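Local coordinates for putative lipoprotein (Campylobacter jejuni subsp. jejuni, PDB 2G5G) that binds haem cofacially in a process linked to dimerisation, and probably takes part in bacterial haem transport, at residues D79-M84 and N213-L218; D43-G48 and K242-N247; T88-L93 and K134-G139. All blocks are in the same frame, centred on the assembly; numbering follows the deposited sequence.

Contact 1: D79-M84 and N213-L218; sequences DVALEM and NKVLLL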
# COMPACT_ATOMS: atom_id res chain seq x y z
N ASP A 79 28.13 15.42 9.67
CA ASP A 79 26.81 14.87 10.05
C ASP A 79 26.37 13.70 9.17
O ASP A 79 26.93 13.51 8.11
CB ASP A 79 25.77 15.96 10.01
CG ASP A 79 26.06 17.07 11.01
OD1 ASP A 79 26.63 16.77 12.08
OD2 ASP A 79 25.74 18.24 10.70
N VAL A 80 25.36 12.93 9.62
CA VAL A 80 24.86 11.75 8.90
C VAL A 80 23.35 11.82 8.68
O VAL A 80 22.58 11.94 9.63
CB VAL A 80 25.23 10.43 9.61
CG1 VAL A 80 24.61 9.21 8.87
CG2 VAL A 80 26.72 10.27 9.65
N ALA A 81 22.95 11.80 7.41
CA ALA A 81 21.53 11.81 7.05
C ALA A 81 21.12 10.36 6.80
O ALA A 81 21.91 9.55 6.31
CB ALA A 81 21.30 12.67 5.79
N LEU A 82 19.89 10.04 7.14
CA LEU A 82 19.40 8.67 7.07
C LEU A 82 18.11 8.59 6.29
O LEU A 82 17.11 9.25 6.63
CB LEU A 82 19.23 8.07 8.49
CG LEU A 82 20.48 7.81 9.35
CD1 LEU A 82 20.10 7.32 10.76
CD2 LEU A 82 21.43 6.84 8.69
N GLU A 83 18.11 7.79 5.23
CA GLU A 83 16.85 7.46 4.54
C GLU A 83 15.85 6.93 5.58
O GLU A 83 14.63 7.07 5.40
CB GLU A 83 17.08 6.38 3.47
CG GLU A 83 15.77 5.88 2.79
CD GLU A 83 15.96 4.63 1.89
OE1 GLU A 83 17.09 4.12 1.76
OE2 GLU A 83 14.96 4.17 1.33
N MSE A 84 16.33 6.32 6.66
CA MSE A 84 15.35 5.68 7.59
C MSE A 84 14.62 6.60 8.54
O MSE A 84 13.70 6.17 9.23
CB MSE A 84 15.79 4.36 8.25
CG MSE A 84 17.25 4.00 8.49
SE MSE A 84 18.70 4.26 7.14
CE MSE A 84 17.96 3.47 5.50
N ASN A 213 26.96 21.66 6.90
CA ASN A 213 28.15 20.87 7.24
C ASN A 213 28.35 19.75 6.22
O ASN A 213 27.42 19.35 5.56
CB ASN A 213 28.03 20.23 8.61
CG ASN A 213 27.88 21.26 9.73
OD1 ASN A 213 28.54 22.30 9.70
ND2 ASN A 213 27.01 20.97 10.70
N LYS A 214 29.58 19.24 6.13
CA LYS A 214 29.81 18.00 5.39
C LYS A 214 28.85 16.93 5.90
O LYS A 214 28.49 16.85 7.10
CB LYS A 214 31.29 17.58 5.49
CG LYS A 214 31.69 16.54 4.42
CD LYS A 214 33.14 15.95 4.66
CE LYS A 214 34.22 17.03 4.63
NZ LYS A 214 34.34 17.71 3.28
N VAL A 215 28.40 16.08 4.99
CA VAL A 215 27.31 15.15 5.32
C VAL A 215 27.46 13.86 4.55
O VAL A 215 27.84 13.88 3.36
CB VAL A 215 25.90 15.81 5.12
CG1 VAL A 215 25.64 16.21 3.62
CG2 VAL A 215 24.74 14.89 5.66
N LEU A 216 27.21 12.75 5.26
CA LEU A 216 27.06 11.43 4.64
C LEU A 216 25.59 10.95 4.72
O LEU A 216 24.98 10.98 5.81
CB LEU A 216 27.98 10.41 5.32
CG LEU A 216 27.92 8.98 4.74
CD1 LEU A 216 29.26 8.30 4.74
CD2 LEU A 216 26.94 8.20 5.58
N LEU A 217 25.05 10.50 3.58
CA LEU A 217 23.76 9.84 3.53
C LEU A 217 23.92 8.32 3.49
O LEU A 217 24.76 7.79 2.74
CB LEU A 217 22.94 10.27 2.31
CG LEU A 217 21.56 9.59 2.07
CD1 LEU A 217 20.45 10.19 2.94
CD2 LEU A 217 21.20 9.70 0.61
N LEU A 218 23.14 7.64 4.32
CA LEU A 218 22.94 6.19 4.14
C LEU A 218 21.54 5.98 3.57
O LEU A 218 20.56 6.47 4.13
CB LEU A 218 23.13 5.41 5.45
CG LEU A 218 22.92 3.89 5.35
CD1 LEU A 218 24.07 3.27 4.56
CD2 LEU A 218 22.78 3.26 6.78

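Contact 2: D43-G48 and K242-N247; sequences DVILLG and KIVVVN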
# COMPACT_ATOMS: atom_id res chain seq x y z
N ASP A 43 31.64 17.27 -0.29
CA ASP A 43 30.70 17.88 0.65
C ASP A 43 29.54 16.96 1.04
O ASP A 43 28.99 17.06 2.15
CB ASP A 43 30.13 19.21 0.07
CG ASP A 43 31.23 20.17 -0.31
OD1 ASP A 43 31.94 20.57 0.61
OD2 ASP A 43 31.44 20.46 -1.51
N VAL A 44 29.16 16.11 0.10
CA VAL A 44 28.08 15.14 0.28
C VAL A 44 28.60 13.76 -0.15
O VAL A 44 29.05 13.57 -1.28
CB VAL A 44 26.87 15.49 -0.61
CG1 VAL A 44 25.78 14.44 -0.44
CG2 VAL A 44 26.33 16.93 -0.27
N ILE A 45 28.50 12.80 0.75
CA ILE A 45 28.94 11.45 0.45
C ILE A 45 27.69 10.60 0.50
O ILE A 45 27.04 10.51 1.54
CB ILE A 45 29.99 10.92 1.48
CG1 ILE A 45 31.27 11.75 1.41
CG2 ILE A 45 30.32 9.44 1.21
CD1 ILE A 45 32.02 11.86 2.75
N LEU A 46 27.32 10.00 -0.63
CA LEU A 46 26.21 9.05 -0.62
C LEU A 46 26.72 7.61 -0.48
O LEU A 46 27.61 7.22 -1.22
CB LEU A 46 25.32 9.17 -1.86
CG LEU A 46 24.57 10.47 -2.11
CD1 LEU A 46 25.52 11.44 -2.71
CD2 LEU A 46 23.44 10.20 -3.10
N LEU A 47 26.15 6.86 0.46
CA LEU A 47 26.55 5.46 0.75
C LEU A 47 25.34 4.57 0.51
O LEU A 47 24.34 4.63 1.27
CB LEU A 47 26.96 5.32 2.21
CG LEU A 47 28.17 4.47 2.62
CD1 LEU A 47 28.10 4.02 4.08
CD2 LEU A 47 28.68 3.37 1.65
N GLY A 48 25.42 3.78 -0.56
CA GLY A 48 24.31 2.93 -0.98
C GLY A 48 24.47 1.54 -0.39
O GLY A 48 25.56 0.98 -0.41
N LYS A 242 30.54 19.42 -3.86
CA LYS A 242 31.18 18.23 -4.44
C LYS A 242 30.48 17.00 -3.92
O LYS A 242 30.43 16.77 -2.70
CB LYS A 242 32.66 18.19 -4.09
CG LYS A 242 33.41 19.40 -4.71
CD LYS A 242 34.78 19.55 -4.07
CE LYS A 242 35.51 20.78 -4.62
NZ LYS A 242 34.73 22.05 -4.31
N ILE A 243 29.95 16.21 -4.85
CA ILE A 243 29.16 15.02 -4.54
C ILE A 243 29.96 13.75 -4.88
O ILE A 243 30.50 13.63 -6.00
CB ILE A 243 27.85 14.97 -5.40
CG1 ILE A 243 27.11 16.36 -5.47
CG2 ILE A 243 26.94 13.85 -4.90
CD1 ILE A 243 26.76 16.98 -4.02
N VAL A 244 29.97 12.78 -3.98
CA VAL A 244 30.63 11.48 -4.24
C VAL A 244 29.71 10.35 -3.79
O VAL A 244 29.05 10.43 -2.73
CB VAL A 244 32.05 11.36 -3.60
CG1 VAL A 244 31.96 11.39 -2.06
CG2 VAL A 244 32.73 10.08 -4.08
N VAL A 245 29.67 9.29 -4.60
CA VAL A 245 28.75 8.18 -4.39
C VAL A 245 29.55 6.91 -4.22
O VAL A 245 30.39 6.57 -5.08
CB VAL A 245 27.74 8.01 -5.55
CG1 VAL A 245 26.78 6.83 -5.24
CG2 VAL A 245 26.97 9.32 -5.85
N VAL A 246 29.32 6.24 -3.10
CA VAL A 246 29.98 4.97 -2.80
C VAL A 246 28.92 3.91 -2.67
O VAL A 246 28.02 4.01 -1.82
CB VAL A 246 30.77 5.01 -1.48
CG1 VAL A 246 31.44 3.60 -1.20
CG2 VAL A 246 31.86 6.08 -1.53
N ASN A 247 29.00 2.87 -3.50
CA ASN A 247 27.95 1.85 -3.44
C ASN A 247 28.55 0.59 -2.87
O ASN A 247 29.68 0.21 -3.22
CB ASN A 247 27.31 1.55 -4.80
CG ASN A 247 26.03 0.68 -4.66
OD1 ASN A 247 25.76 -0.23 -5.44
ND2 ASN A 247 25.27 0.97 -3.63
O HOH W 1 33.17 22.23 -2.23

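Contact 3: T88-L93 and K134-G139; sequences TEQNHL and KSKILG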
# COMPACT_ATOMS: atom_id res chain seq x y z
N THR A 88 10.87 15.63 8.58
CA THR A 88 9.86 16.16 9.53
C THR A 88 10.18 15.88 11.01
O THR A 88 9.62 16.52 11.89
CB THR A 88 8.46 15.55 9.24
OG1 THR A 88 8.55 14.12 9.26
CG2 THR A 88 7.94 16.01 7.91
N GLU A 89 11.07 14.92 11.26
CA GLU A 89 11.45 14.51 12.60
C GLU A 89 12.60 15.34 13.20
O GLU A 89 13.00 15.09 14.32
CB GLU A 89 11.89 13.04 12.57
CG GLU A 89 11.38 12.17 13.70
CD GLU A 89 9.87 11.95 13.64
OE1 GLU A 89 9.28 12.06 12.54
OE2 GLU A 89 9.28 11.69 14.70
N GLN A 90 13.12 16.30 12.45
CA GLN A 90 14.38 16.94 12.83
C GLN A 90 14.37 17.63 14.20
O GLN A 90 15.31 17.48 14.99
CB GLN A 90 14.89 17.90 11.74
CG GLN A 90 16.39 18.20 11.88
CD GLN A 90 17.23 16.95 11.87
OE1 GLN A 90 17.04 16.07 11.02
NE2 GLN A 90 18.18 16.85 12.81
N ASN A 91 13.29 18.35 14.50
CA ASN A 91 13.17 18.97 15.83
C ASN A 91 13.37 17.95 16.92
O ASN A 91 14.16 18.16 17.83
CB ASN A 91 11.83 19.68 15.99
CG ASN A 91 11.74 20.94 15.16
OD1 ASN A 91 12.76 21.58 14.84
ND2 ASN A 91 10.50 21.32 14.80
N HIS A 92 12.69 16.81 16.79
CA HIS A 92 12.83 15.70 17.72
C HIS A 92 14.26 15.17 17.74
O HIS A 92 14.80 14.91 18.80
CB HIS A 92 11.82 14.59 17.40
CG HIS A 92 11.71 13.54 18.46
ND1 HIS A 92 11.01 13.73 19.63
CD2 HIS A 92 12.23 12.28 18.53
CE1 HIS A 92 11.10 12.64 20.38
NE2 HIS A 92 11.84 11.75 19.73
N LEU A 93 14.87 15.00 16.56
CA LEU A 93 16.24 14.52 16.45
C LEU A 93 17.30 15.48 17.02
O LEU A 93 18.32 15.05 17.53
CB LEU A 93 16.56 14.20 14.97
CG LEU A 93 15.67 13.11 14.36
CD1 LEU A 93 15.86 13.05 12.81
CD2 LEU A 93 15.91 11.75 15.05
N LYS A 134 30.65 12.82 17.36
CA LYS A 134 30.32 14.24 17.24
C LYS A 134 29.31 14.56 16.13
O LYS A 134 28.94 15.72 15.94
CB LYS A 134 31.62 15.00 17.04
CG LYS A 134 32.48 15.01 18.30
CD LYS A 134 33.79 15.68 18.04
CE LYS A 134 34.39 16.12 19.35
NZ LYS A 134 35.35 17.23 19.19
N SER A 135 28.87 13.53 15.40
CA SER A 135 27.91 13.73 14.31
C SER A 135 26.51 14.00 14.81
O SER A 135 26.08 13.44 15.82
CB SER A 135 27.85 12.49 13.40
OG SER A 135 29.07 12.33 12.74
N LYS A 136 25.77 14.83 14.08
CA LYS A 136 24.34 14.89 14.27
C LYS A 136 23.62 13.99 13.25
O LYS A 136 23.98 13.93 12.06
CB LYS A 136 23.80 16.33 14.17
CG LYS A 136 22.32 16.44 14.53
CD LYS A 136 21.93 17.84 14.93
CE LYS A 136 21.55 18.63 13.72
NZ LYS A 136 20.95 19.94 14.11
N ILE A 137 22.59 13.29 13.72
CA ILE A 137 21.73 12.52 12.80
C ILE A 137 20.64 13.39 12.19
O ILE A 137 19.87 14.05 12.91
CB ILE A 137 21.14 11.23 13.47
CG1 ILE A 137 22.28 10.25 13.77
CG2 ILE A 137 20.08 10.58 12.56
CD1 ILE A 137 21.92 9.01 14.56
N LEU A 138 20.57 13.37 10.86
CA LEU A 138 19.55 14.10 10.14
C LEU A 138 18.50 13.14 9.55
O LEU A 138 18.86 12.07 9.05
CB LEU A 138 20.17 14.94 9.00
CG LEU A 138 21.45 15.75 9.29
CD1 LEU A 138 22.02 16.37 7.97
CD2 LEU A 138 21.20 16.84 10.37
N GLY A 139 17.22 13.53 9.62
CA GLY A 139 16.16 12.83 8.86
C GLY A 139 16.18 13.30 7.42
O GLY A 139 16.15 14.50 7.16
O HOH W 2 16.63 16.88 8.42
O HOH W 3 19.50 13.35 15.70

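Contact 1: D79-M84 and N213-L218
Asp79 and Asn213 meet side chain to side chain where two parallel strands begin to pair. Asn213 ND2 lies 3.0 Å from Asp79 OD2 in a nearly straight hydrogen bond. It reaches OD2 on the syn side, somewhat out of the carboxylate plane, while OD2 itself stays close to the amide plane. The carboxylate and amide planes stand 68° apart. Further along, the pairs alternate between two faces of the sheet. On one, Ala81 CB nestles between Val215 CG2 and Leu217 CD1, which is 3.9 Å away. On the other, Val80 CG1 lies alongside Leu216 CD2 at 4.2 Å; CG of Leu82 is anti to its carbonyl carbon (chi1 -67°), and CD2 rests on Leu218 CB. Between these two layers the backbones form a regular parallel ladder, from Asp79 N on Lys214 O to Glu83 N on Leu218 O, just where the chain turns a corner. The axes of the two short strand segments are inclined by 30°, in keeping with sheet twist. Partners from neighbouring parts of the chain also hold the polar groups: His211 NE2 binds Asp79 OD2, Lys136 N takes OD1, and Gly220 N holds Glu83 OE1. Three donors thus grip the Asp79 carboxylate and would favour its charged form. Helices 54-73 and 124-131 cover the Val80, Leu82 and Leu218 face. Strand 137-141 flanks strand 78-82, and strand 214-220 lies between 44-49 and 78-82 in the parallel core of an alpha/beta sheet.

Contact 2: D43-G48 and K242-N247
Leu46 CD1 packs 3.6 Å from Ile243 CG2, crossing diagonally between the strands, and also comes 4.1 Å from Val245 CG2. On the same face the bent side chain of Ile243 (chi2 -55°) carries its CD1 to within 3.7 Å of Val44 CB. The other face is lined by two pairs whose side chains run together. Ile45 CG1 touches Val244 CG1 at 3.6 Å, and Leu47 CD2 approaches Val246 CG1 at 4.0 Å. Between the two layers runs an in-register parallel ladder, in which Val44, Leu46 and Gly48 give their N-H groups to Lys242, Val244 and Val246, while Val244 and Val246 donate back to Val44 and Leu46. At the opening end the chemistry becomes polar. Lys242 O accepts from both Asp43 N and Val44 N, and Lys242 N returns a 2.7 Å bond to the anti lone pair of Asp43 OD2. That oxygen and Lys242 NZ, 4.6 Å apart, are joined through one water, which donates to OD2 and accepts from NZ, linking groups that are probably oppositely charged. At the far end Asn247 ND2 is bound by Ser221 OG. Helix 54-73 packs on Ile45 and Leu47, and helix 230-236 on Leu46, Ile243 and Val245, giving the hydrophobic parallel strands between helical layers that characterise a three-layer alpha/beta sandwich.

Contact 3: T88-L93 and K134-G139
Gln90 lays the edge of its carboxamide against the backbone of Ile137 and Gly139, two residues of the outermost strand on this side of the chain's mixed sheet: a helix-borne glutamine amide pairing with an edge strand, in the alpha/beta fold of the ChaN family. OE1 accepts from Gly139 N at 2.9 Å, with N-H and carbonyl both close to straight. NE2 gives a longer 3.3 Å bond to Ile137 O, which lies within 4° of the amide plane. The side chain thereby engages one acceptor and one donor on the outward-facing edge of the strand, much as a neighbouring strand would, while the backbone of Leu138, between them, pairs with strand 78-82. Leu138 CD2 lies over one face of the carboxamide, 3.9 Å from NE2, with Lys136 CE obliquely beyond the NE2 edge on that side. Over the other lies Leu93 from the next turn of the helix, its CD1 also reaching 3.5 Å from Gly139 N. The glycine backbone is thus approached closely by a methyl as well as by the amide oxygen. A bend at chi2 (56°) swings CD of Gln90 back toward the strand. Asp94 OD1 binds NE2 as well and forms a salt bridge with Lys136 NZ, holding the amide and the lysine together. Two waters complete the junction: one donates to Gln90 OE1 and Gly139 O, the other to Leu93 O and, at 2.9 Å, to Ile137 O.

Overall arrangement
Past two N-terminal strands (19-23 and 28-29) and helix 32-39, the chain enters strand 44-49, the first strand of these contacts, then helix 54-73 and strand 78-82, and turns into helix 90-98. Contact 3 closes the shortest loop when strand 137-141 returns to that helix. Helices follow until strand 214-220 closes contact 1 around it, and strand 243-248 finally closes contact 2 around both, so the three loops nest without crossing. In space the strands line up as 243-248, 44-49, 214-220, 78-82 and 137-141, all parallel. Contacts 1 and 2 are joined by backbone bonds of Leu217 with Ile45 and Leu47, contacts 1 and 3 by Val80 with Leu138. Contacts 2 and 3 do not touch.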